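Local coordinates for titin (Homo sapiens, PDB 5JDE), which probably serves as a molecular spring and scaffold of the muscle sarcomere, through long chains of immunoglobulin domains that here appear as three in tandem, at residues N202-S207 / K228-S233; L91-T96 / Y160-G165; V21-S26 / C82-F87; K98-P103 / A171-T176. All coordinates share one frame; numbering follows the deposited sequence.

Interaction 1. Residues N202-S207 / K228-S233; sequences NYEGIS and KKLTHS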
# COMPACT_ATOMS: atom_id res chain seq x y z
N ASN A 202 11.66 23.76 -11.77
CA ASN A 202 11.02 23.01 -12.85
C ASN A 202 9.70 22.35 -12.46
O ASN A 202 8.93 21.95 -13.33
CB ASN A 202 11.99 21.95 -13.40
CG ASN A 202 12.53 21.01 -12.33
OD1 ASN A 202 12.55 21.34 -11.15
ND2 ASN A 202 12.99 19.83 -12.75
N TYR A 203 9.40 22.27 -11.16
CA TYR A 203 8.17 21.63 -10.70
C TYR A 203 7.41 22.51 -9.72
O TYR A 203 7.99 23.33 -9.03
CB TYR A 203 8.47 20.26 -10.05
CG TYR A 203 9.07 19.26 -11.01
CD1 TYR A 203 8.40 18.90 -12.17
CD2 TYR A 203 10.32 18.70 -10.77
CE1 TYR A 203 8.94 18.01 -13.06
CE2 TYR A 203 10.87 17.79 -11.66
CZ TYR A 203 10.17 17.45 -12.80
OH TYR A 203 10.68 16.56 -13.72
N GLU A 204 6.09 22.31 -9.67
CA GLU A 204 5.23 23.05 -8.76
C GLU A 204 4.91 22.19 -7.54
O GLU A 204 4.88 20.97 -7.63
CB GLU A 204 3.93 23.46 -9.46
CG GLU A 204 4.04 23.53 -10.98
CD GLU A 204 3.85 22.17 -11.65
OE1 GLU A 204 2.88 21.47 -11.29
OE2 GLU A 204 4.67 21.81 -12.52
N GLY A 205 4.68 22.84 -6.40
CA GLY A 205 4.29 22.13 -5.20
C GLY A 205 5.42 21.38 -4.52
O GLY A 205 5.19 20.41 -3.81
N ILE A 206 6.65 21.81 -4.74
CA ILE A 206 7.78 21.19 -4.06
C ILE A 206 8.09 21.89 -2.76
O ILE A 206 7.66 23.02 -2.53
CB ILE A 206 9.02 21.19 -4.95
CG1 ILE A 206 9.33 22.62 -5.39
CG2 ILE A 206 8.83 20.23 -6.13
CD1 ILE A 206 10.75 23.05 -5.16
N SER A 207 8.83 21.20 -1.89
CA SER A 207 9.27 21.75 -0.63
C SER A 207 10.56 22.55 -0.84
O SER A 207 11.45 22.12 -1.58
CB SER A 207 9.51 20.64 0.39
OG SER A 207 8.28 20.15 0.88
N LYS A 228 4.28 31.95 -6.86
CA LYS A 228 3.26 31.80 -7.88
C LYS A 228 3.37 30.39 -8.45
O LYS A 228 3.33 29.42 -7.69
CB LYS A 228 3.37 32.89 -8.97
CG LYS A 228 4.69 32.98 -9.72
CD LYS A 228 4.61 34.08 -10.77
CE LYS A 228 3.57 33.75 -11.84
NZ LYS A 228 3.43 34.85 -12.83
N LYS A 229 3.47 30.25 -9.77
CA LYS A 229 3.60 28.94 -10.38
C LYS A 229 4.89 28.25 -9.96
O LYS A 229 4.95 27.56 -8.94
CB LYS A 229 3.53 29.06 -11.90
CG LYS A 229 2.14 29.37 -12.44
CD LYS A 229 1.17 28.26 -12.06
CE LYS A 229 1.67 26.91 -12.55
NZ LYS A 229 0.81 25.79 -12.06
N LEU A 230 5.93 28.44 -10.76
CA LEU A 230 7.22 27.83 -10.50
C LEU A 230 8.22 28.88 -10.01
O LEU A 230 9.42 28.62 -9.96
CB LEU A 230 7.74 27.14 -11.76
CG LEU A 230 6.76 26.09 -12.29
CD1 LEU A 230 5.96 26.61 -13.48
CD2 LEU A 230 7.47 24.80 -12.63
N THR A 231 7.71 30.05 -9.64
CA THR A 231 8.57 31.14 -9.22
C THR A 231 8.50 31.34 -7.72
O THR A 231 7.41 31.43 -7.15
CB THR A 231 8.18 32.44 -9.93
OG1 THR A 231 7.74 32.14 -11.26
CG2 THR A 231 9.36 33.39 -10.00
N HIS A 232 9.66 31.41 -7.08
CA HIS A 232 9.76 31.60 -5.64
C HIS A 232 10.50 32.89 -5.36
O HIS A 232 11.49 33.19 -6.02
CB HIS A 232 10.47 30.42 -4.97
CG HIS A 232 9.79 29.11 -5.20
ND1 HIS A 232 8.60 28.78 -4.60
CD2 HIS A 232 10.09 28.08 -6.03
CE1 HIS A 232 8.22 27.58 -5.00
NE2 HIS A 232 9.10 27.14 -5.87
N SER A 233 10.01 33.66 -4.39
CA SER A 233 10.59 34.97 -4.16
C SER A 233 10.81 35.21 -2.69
O SER A 233 10.06 34.72 -1.84
CB SER A 233 9.69 36.08 -4.74
OG SER A 233 8.39 36.03 -4.19
O HOH W 1 7.36 25.26 -7.28

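Interaction 2. Residues L91-T96 / Y160-G165; sequences LHITKT and YTFVCG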
# COMPACT_ATOMS: atom_id res chain seq x y z
N LEU A 91 -6.66 -16.07 -2.22
CA LEU A 91 -6.26 -14.66 -2.23
C LEU A 91 -5.55 -14.35 -3.52
O LEU A 91 -4.64 -15.08 -3.92
CB LEU A 91 -5.35 -14.34 -1.05
CG LEU A 91 -5.92 -14.64 0.34
CD1 LEU A 91 -4.96 -14.20 1.42
CD2 LEU A 91 -7.26 -13.97 0.50
N HIS A 92 -5.97 -13.30 -4.20
CA HIS A 92 -5.23 -12.86 -5.37
C HIS A 92 -5.40 -11.37 -5.62
O HIS A 92 -6.26 -10.72 -5.03
CB HIS A 92 -5.63 -13.67 -6.61
CG HIS A 92 -7.08 -13.57 -6.96
ND1 HIS A 92 -8.06 -14.29 -6.31
CD2 HIS A 92 -7.71 -12.86 -7.93
CE1 HIS A 92 -9.24 -14.02 -6.84
NE2 HIS A 92 -9.06 -13.15 -7.82
N ILE A 93 -4.56 -10.84 -6.49
CA ILE A 93 -4.58 -9.44 -6.84
C ILE A 93 -5.51 -9.22 -8.03
O ILE A 93 -5.41 -9.91 -9.06
CB ILE A 93 -3.16 -8.96 -7.13
CG1 ILE A 93 -2.33 -9.12 -5.85
CG2 ILE A 93 -3.16 -7.51 -7.64
CD1 ILE A 93 -0.86 -9.10 -6.05
N THR A 94 -6.44 -8.29 -7.89
CA THR A 94 -7.45 -8.08 -8.92
C THR A 94 -7.20 -6.86 -9.78
O THR A 94 -7.88 -6.66 -10.78
CB THR A 94 -8.84 -7.94 -8.29
OG1 THR A 94 -8.84 -6.83 -7.38
CG2 THR A 94 -9.21 -9.23 -7.53
N LYS A 95 -6.23 -6.04 -9.40
CA LYS A 95 -5.84 -4.92 -10.25
C LYS A 95 -4.38 -4.57 -10.03
O LYS A 95 -3.89 -4.51 -8.89
CB LYS A 95 -6.73 -3.70 -10.01
CG LYS A 95 -7.22 -3.10 -11.32
CD LYS A 95 -7.81 -1.71 -11.17
CE LYS A 95 -8.95 -1.71 -10.17
NZ LYS A 95 -10.22 -2.26 -10.75
N THR A 96 -3.70 -4.32 -11.14
CA THR A 96 -2.26 -4.07 -11.15
C THR A 96 -1.94 -2.66 -10.69
O THR A 96 -2.83 -1.85 -10.49
CB THR A 96 -1.69 -4.28 -12.55
OG1 THR A 96 -2.39 -3.45 -13.48
CG2 THR A 96 -1.85 -5.75 -12.95
N TYR A 160 8.78 -1.57 -6.46
CA TYR A 160 7.98 -1.84 -5.27
C TYR A 160 7.00 -2.97 -5.54
O TYR A 160 6.41 -3.03 -6.61
CB TYR A 160 7.24 -0.58 -4.82
CG TYR A 160 8.18 0.46 -4.25
CD1 TYR A 160 8.41 0.53 -2.87
CD2 TYR A 160 8.87 1.34 -5.08
CE1 TYR A 160 9.27 1.45 -2.34
CE2 TYR A 160 9.75 2.28 -4.55
CZ TYR A 160 9.95 2.32 -3.17
OH TYR A 160 10.81 3.24 -2.62
N THR A 161 6.83 -3.85 -4.56
CA THR A 161 6.04 -5.05 -4.76
C THR A 161 4.99 -5.21 -3.69
O THR A 161 5.27 -5.04 -2.51
CB THR A 161 6.93 -6.32 -4.72
OG1 THR A 161 7.95 -6.22 -5.71
CG2 THR A 161 6.09 -7.58 -4.99
N PHE A 162 3.77 -5.56 -4.10
CA PHE A 162 2.77 -5.93 -3.12
C PHE A 162 2.55 -7.44 -3.18
O PHE A 162 2.40 -8.00 -4.25
CB PHE A 162 1.45 -5.21 -3.36
CG PHE A 162 0.42 -5.48 -2.29
CD1 PHE A 162 -0.55 -6.44 -2.47
CD2 PHE A 162 0.46 -4.79 -1.09
CE1 PHE A 162 -1.48 -6.69 -1.48
CE2 PHE A 162 -0.46 -5.02 -0.11
CZ PHE A 162 -1.44 -5.99 -0.30
N VAL A 163 2.56 -8.09 -2.02
CA VAL A 163 2.39 -9.54 -1.99
C VAL A 163 1.03 -9.89 -1.39
O VAL A 163 0.66 -9.41 -0.32
CB VAL A 163 3.50 -10.24 -1.18
CG1 VAL A 163 3.25 -11.77 -1.14
CG2 VAL A 163 4.85 -9.97 -1.81
N CYS A 164 0.32 -10.77 -2.07
CA CYS A 164 -1.03 -11.13 -1.65
C CYS A 164 -1.24 -12.65 -1.72
O CYS A 164 -1.39 -13.20 -2.81
CB CYS A 164 -2.04 -10.41 -2.54
SG CYS A 164 -3.75 -10.77 -2.13
N GLY A 165 -1.23 -13.31 -0.58
CA GLY A 165 -1.15 -14.76 -0.58
C GLY A 165 0.09 -15.16 -1.38
O GLY A 165 1.20 -14.74 -1.07

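Interaction 3. Residues V21-S26 / C82-F87; sequences VAFEVS and CKAKLF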
# COMPACT_ATOMS: atom_id res chain seq x y z
N VAL A 21 -14.17 -26.18 7.38
CA VAL A 21 -15.51 -26.30 6.83
C VAL A 21 -16.09 -27.64 7.22
O VAL A 21 -15.36 -28.53 7.64
CB VAL A 21 -15.54 -26.17 5.29
CG1 VAL A 21 -15.10 -24.79 4.85
CG2 VAL A 21 -14.65 -27.21 4.66
N ALA A 22 -17.39 -27.78 7.09
CA ALA A 22 -18.03 -29.07 7.36
C ALA A 22 -19.16 -29.35 6.39
O ALA A 22 -19.71 -28.43 5.75
CB ALA A 22 -18.55 -29.11 8.81
N PHE A 23 -19.47 -30.64 6.28
CA PHE A 23 -20.62 -31.14 5.56
C PHE A 23 -21.34 -31.97 6.57
O PHE A 23 -20.69 -32.63 7.38
CB PHE A 23 -20.22 -32.03 4.37
CG PHE A 23 -19.53 -31.30 3.26
CD1 PHE A 23 -20.25 -30.43 2.44
CD2 PHE A 23 -18.19 -31.49 3.04
CE1 PHE A 23 -19.63 -29.75 1.41
CE2 PHE A 23 -17.55 -30.81 2.01
CZ PHE A 23 -18.27 -29.94 1.20
N GLU A 24 -22.67 -31.97 6.52
CA GLU A 24 -23.43 -32.82 7.42
C GLU A 24 -24.62 -33.53 6.74
O GLU A 24 -25.31 -32.94 5.90
CB GLU A 24 -23.90 -31.98 8.60
CG GLU A 24 -25.30 -32.23 9.09
CD GLU A 24 -25.60 -31.42 10.33
OE1 GLU A 24 -24.64 -30.90 10.95
OE2 GLU A 24 -26.79 -31.29 10.68
N VAL A 25 -24.81 -34.81 7.07
CA VAL A 25 -26.03 -35.53 6.71
C VAL A 25 -26.78 -35.89 7.98
O VAL A 25 -26.16 -36.23 8.99
CB VAL A 25 -25.79 -36.86 5.92
CG1 VAL A 25 -25.47 -36.61 4.49
CG2 VAL A 25 -24.71 -37.71 6.57
N SER A 26 -28.10 -35.86 7.95
CA SER A 26 -28.84 -36.36 9.10
C SER A 26 -29.84 -37.41 8.61
O SER A 26 -30.41 -37.27 7.53
CB SER A 26 -29.52 -35.22 9.86
OG SER A 26 -30.73 -34.82 9.23
N CYS A 82 -25.66 -39.12 -1.48
CA CYS A 82 -25.93 -37.71 -1.77
C CYS A 82 -24.62 -36.94 -1.83
O CYS A 82 -23.65 -37.30 -1.17
CB CYS A 82 -26.86 -37.10 -0.72
SG CYS A 82 -26.44 -37.55 0.96
N LYS A 83 -24.61 -35.88 -2.63
CA LYS A 83 -23.35 -35.19 -2.91
C LYS A 83 -23.43 -33.69 -2.63
O LYS A 83 -24.49 -33.10 -2.67
CB LYS A 83 -22.95 -35.44 -4.37
CG LYS A 83 -22.96 -36.91 -4.76
CD LYS A 83 -22.47 -37.12 -6.19
CE LYS A 83 -22.50 -38.61 -6.57
NZ LYS A 83 -23.87 -39.19 -6.53
N ALA A 84 -22.28 -33.09 -2.35
CA ALA A 84 -22.22 -31.65 -2.15
C ALA A 84 -20.83 -31.20 -2.51
O ALA A 84 -19.90 -31.99 -2.49
CB ALA A 84 -22.55 -31.26 -0.72
N LYS A 85 -20.70 -29.92 -2.82
CA LYS A 85 -19.46 -29.44 -3.39
C LYS A 85 -18.77 -28.45 -2.47
O LYS A 85 -19.43 -27.66 -1.79
CB LYS A 85 -19.75 -28.80 -4.75
CG LYS A 85 -19.30 -29.61 -5.92
CD LYS A 85 -19.91 -29.10 -7.22
CE LYS A 85 -19.14 -29.62 -8.40
NZ LYS A 85 -17.72 -29.12 -8.37
N LEU A 86 -17.44 -28.50 -2.45
CA LEU A 86 -16.65 -27.46 -1.82
C LEU A 86 -15.97 -26.60 -2.90
O LEU A 86 -15.33 -27.11 -3.83
CB LEU A 86 -15.61 -28.06 -0.87
CG LEU A 86 -14.55 -27.11 -0.30
CD1 LEU A 86 -15.15 -26.06 0.66
CD2 LEU A 86 -13.44 -27.91 0.39
N PHE A 87 -16.13 -25.29 -2.78
CA PHE A 87 -15.41 -24.33 -3.60
C PHE A 87 -14.41 -23.62 -2.69
O PHE A 87 -14.76 -23.17 -1.61
CB PHE A 87 -16.36 -23.33 -4.26
CG PHE A 87 -17.44 -23.98 -5.08
CD1 PHE A 87 -17.20 -24.38 -6.38
CD2 PHE A 87 -18.70 -24.19 -4.54
CE1 PHE A 87 -18.19 -24.98 -7.13
CE2 PHE A 87 -19.70 -24.80 -5.28
CZ PHE A 87 -19.44 -25.19 -6.58

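Interaction 4. Residues K98-P103 / A171-T176; sequences KNIEVP and ATLTVT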
# COMPACT_ATOMS: atom_id res chain seq x y z
N LYS A 98 0.40 0.93 -11.37
CA LYS A 98 1.02 1.68 -12.43
C LYS A 98 2.38 2.20 -11.96
O LYS A 98 2.53 2.60 -10.81
CB LYS A 98 0.10 2.82 -12.88
CG LYS A 98 0.79 4.01 -13.54
CD LYS A 98 0.96 3.85 -15.05
CE LYS A 98 1.69 5.05 -15.66
NZ LYS A 98 2.50 4.71 -16.87
N ASN A 99 3.36 2.16 -12.85
CA ASN A 99 4.64 2.81 -12.59
C ASN A 99 4.43 4.31 -12.34
O ASN A 99 3.62 4.93 -13.01
CB ASN A 99 5.60 2.62 -13.76
CG ASN A 99 5.88 1.16 -14.05
OD1 ASN A 99 6.08 0.35 -13.15
ND2 ASN A 99 5.90 0.82 -15.34
N ILE A 100 5.15 4.88 -11.38
CA ILE A 100 5.04 6.31 -11.09
C ILE A 100 6.33 7.05 -11.37
O ILE A 100 7.41 6.52 -11.17
CB ILE A 100 4.68 6.60 -9.62
CG1 ILE A 100 3.92 5.46 -8.98
CG2 ILE A 100 3.89 7.89 -9.50
CD1 ILE A 100 3.81 5.63 -7.49
N GLU A 101 6.20 8.29 -11.82
CA GLU A 101 7.31 9.22 -11.79
C GLU A 101 6.88 10.45 -10.97
O GLU A 101 5.81 11.02 -11.19
CB GLU A 101 7.76 9.60 -13.20
CG GLU A 101 7.97 8.37 -14.10
CD GLU A 101 9.24 8.46 -14.94
OE1 GLU A 101 9.60 9.58 -15.35
OE2 GLU A 101 9.87 7.41 -15.18
N VAL A 102 7.72 10.83 -10.01
CA VAL A 102 7.38 11.86 -9.04
C VAL A 102 8.53 12.85 -8.86
O VAL A 102 9.67 12.43 -8.71
CB VAL A 102 7.02 11.25 -7.67
CG1 VAL A 102 6.84 12.32 -6.63
CG2 VAL A 102 5.76 10.43 -7.78
N PRO A 103 8.23 14.16 -8.88
CA PRO A 103 9.31 15.10 -8.59
C PRO A 103 9.80 14.91 -7.17
O PRO A 103 9.01 14.59 -6.27
CB PRO A 103 8.65 16.48 -8.76
CG PRO A 103 7.42 16.23 -9.58
CD PRO A 103 6.97 14.84 -9.21
N ALA A 171 5.69 -2.64 -9.37
CA ALA A 171 5.71 -1.42 -10.16
C ALA A 171 6.93 -0.63 -9.74
O ALA A 171 7.51 -0.85 -8.67
CB ALA A 171 4.45 -0.61 -9.97
N THR A 172 7.33 0.30 -10.58
CA THR A 172 8.55 1.06 -10.29
C THR A 172 8.25 2.52 -10.00
O THR A 172 7.35 3.12 -10.61
CB THR A 172 9.55 0.99 -11.46
OG1 THR A 172 8.96 1.57 -12.63
CG2 THR A 172 9.95 -0.45 -11.73
N LEU A 173 9.02 3.10 -9.07
CA LEU A 173 8.97 4.54 -8.83
C LEU A 173 10.20 5.22 -9.40
O LEU A 173 11.31 4.72 -9.22
CB LEU A 173 8.88 4.85 -7.33
CG LEU A 173 9.03 6.33 -6.94
CD1 LEU A 173 7.84 7.13 -7.45
CD2 LEU A 173 9.18 6.51 -5.45
N THR A 174 10.01 6.33 -10.10
CA THR A 174 11.11 7.15 -10.59
C THR A 174 10.98 8.54 -10.00
O THR A 174 9.99 9.22 -10.24
CB THR A 174 11.13 7.26 -12.13
OG1 THR A 174 11.40 5.97 -12.70
CG2 THR A 174 12.20 8.25 -12.59
N VAL A 175 11.96 8.95 -9.21
CA VAL A 175 11.93 10.28 -8.62
C VAL A 175 12.76 11.24 -9.46
O VAL A 175 13.95 11.00 -9.65
CB VAL A 175 12.44 10.28 -7.18
CG1 VAL A 175 12.36 11.68 -6.57
CG2 VAL A 175 11.64 9.28 -6.34
N THR A 176 12.14 12.30 -9.95
CA THR A 176 12.82 13.26 -10.84
C THR A 176 13.43 14.44 -10.06
O THR A 176 12.73 15.09 -9.29
CB THR A 176 11.86 13.81 -11.91
OG1 THR A 176 11.05 12.76 -12.43
CG2 THR A 176 12.66 14.42 -13.04
O HOH W 2 8.87 4.43 -12.89

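Interaction 1. Residues N202-S207 / K228-S233
Leu230 and Glu204 meet at one end of an immunoglobulin I-set sandwich, where the loop following strand 195-201 lies against the turn that leads into strand 231-236. Their side chains run side by side and point the same way, the Glu204 CG methylene resting 4.0 Å from Leu230 CG. With its CG beside the backbone N (chi1 -57°), Leu230 is aimed at the loop, and its CD2 methyl reaches 3.3 Å from Asn202 O, so the backbone of the loop forms part of the surface that the leucine covers. Asn202 turns its own amide the other way, bonding to Met179 and Pro177 just ahead of strand 180-182. Lys229 curls back through bends at chi2 and chi3 and brings NZ 4.1 Å from Glu204 CG. Its ammonium remains 4.9 Å from Glu204 OE1, a separation at which opposite charges may attract without a direct bond. Deeper in, Ile206 sends CD1 obliquely toward the His232 ring, which also meets the rings of Tyr208 and Phe249. The two ring nitrogens of that histidine serve different parts of the structure: ND1 bonds to Thr227 OG1, just before the turn, and NE2 faces the loop. No direct hydrogen bond joins the two segments. A water closes the gap instead, donating to Tyr203 O at 2.7 Å and lying 2.9 Å from His232 NE2.

Interaction 2. Residues L91-T96 / Y160-G165
Phe162 is the first residue of 160-165 to meet 91-96, in a contact between the two sheets of an immunoglobulin domain, made by packing, with no hydrogen bond between the segments. The Ile93 CD1 methyl stands at the edge of the phenyl ring, near its plane, 4.5 Å from Phe162 CD1, and the same methyl lies 3.9 Å from Phe162 O. Two residues on, Cys164 carries most of the contact. Its CB packs 3.6 Å from Ile93 CG1, the tightest carbon pair here. The sulfur, held trans to the backbone N (chi1 180°), swings off toward the start of the other segment. There SG lies 3.8 Å from His92 O and 4.1 Å from Leu91 CB, so the two halves of one short side chain touch three successive residues. Gly165, at positive phi, ends the walk: its CA comes 4.2 Å from Leu91 CB, an approach eased by the lack of a side chain. The backbone of 91-96 finds polar partners to its sides, His92 N bonding to Ser115 OG and Ile93 N to Asp167 OD2. There are no helices nearby. Strand 93-95 forms the margin of one sheet beside strand 108-114, whose Val114 touches Cys164, while strand 158-164 runs in the other sheet between strands 167-176 and 123-125.

Interaction 3. Residues V21-S26 / C82-F87
The phenyl ring of Phe23 drives its edge into strand 82-87: Lys85 O, 3.8 Å from CE1, and Leu86 CB, 3.9 Å from CZ, both lie at the rim near the ring plane. Ala84 CB comes obliquely to the same atom, CE1, at 3.9 Å, and the ring of Tyr73 meets that of Phe23 with planes inclined at about 35°. Phe23 reaches so far because its ring, placed beside the backbone N (chi1 -67°), extends out from strand 21-26 across the interior, crossing the Leu86 side chain at about a right angle. Smaller pairs flank it. Toward one end, the Val21 CG2 methyl comes within 4.2 Å of Leu86 CD1. At the other end Val25 CG1 meets Cys82 SG at 3.8 Å; the sulfur is tucked between its own backbone N and carbonyl carbon. Apart from the Lys85 carbonyl oxygen at the ring edge, the side-chain contacts are apolar and buried; no hydrogen bond crosses. The strands belong to different sheets, their axes 9.1 Å apart and nearly antiparallel at 167°. Strand 21-26 pairs by backbone bonds within its own sheet, Phe23 with Leu60, while Lys85 N on the other side bonds to Asp12 OD1. Every second residue of 21-26 points inward, matched by Cys82, Ala84 and Leu86. Inward-facing residues of two sheets meeting face to face form the hydrophobic core typical of the immunoglobulin beta-sandwich; here Phe23 is a large part of it.

Interaction 4. Residues K98-P103 / A171-T176
The parallel pairing of the A' strand with the last strand, G, is the motif here, with Ile100 opposite Leu173 and Val102 opposite Val175. Bonds run to and fro between the backbones: Ile100 N donates to Thr172 O and Ile100 O accepts from Thr174 N at 2.8 Å, after which Val102 N and O repeat the scheme with Thr174 O and Thr176 N. Before the strand begins, a side chain takes over the role of the backbone. Asn99 OD1 accepts from Thr172 N at 2.9 Å, the donor tilted 23° from the carbonyl plane. The Glu101 and Thr174 side chains run alongside each other, with Glu101 OE2 3.3 Å from Thr174 OG1, at best a weak bond. A water donates to Ile100 O and also bonds Thr172 OG1 and Thr174 OG1, tying this outer face together. On the inner face Leu173, its CG trans to the backbone N (chi1 172°), places CD1 3.9 Å from both Ile100 CB and Val102 CG2, while Phe110 of the facing sheet packs on Ile100 and Leu173. A short parallel edge strand in an otherwise antiparallel sheet is characteristic of I-set immunoglobulin domains, including those of titin.

The four contacts sample three immunoglobulin domains in tandem. Along the chain, interaction 3 comes first, in the initial domain; interactions 2 and 4 share the middle one, their segments alternating in sequence; interaction 1 closes the series. Interactions 2 and 4 have centres 19 Å apart and join through neighbouring strands 158-164 and 167-176, where Tyr160 N and Ala171 O probably form a hydrogen bond. Interaction 3 lies 65 Å from interaction 1, centre to centre, on the other side of the chain's centre. Interactions 3 and 2 merely adjoin in sequence, whereas Tyr203 of interaction 1 packs on Pro103 and Thr176 of interaction 4, so at this second joint the neighbouring domains touch, in keeping with an extended tandem chain.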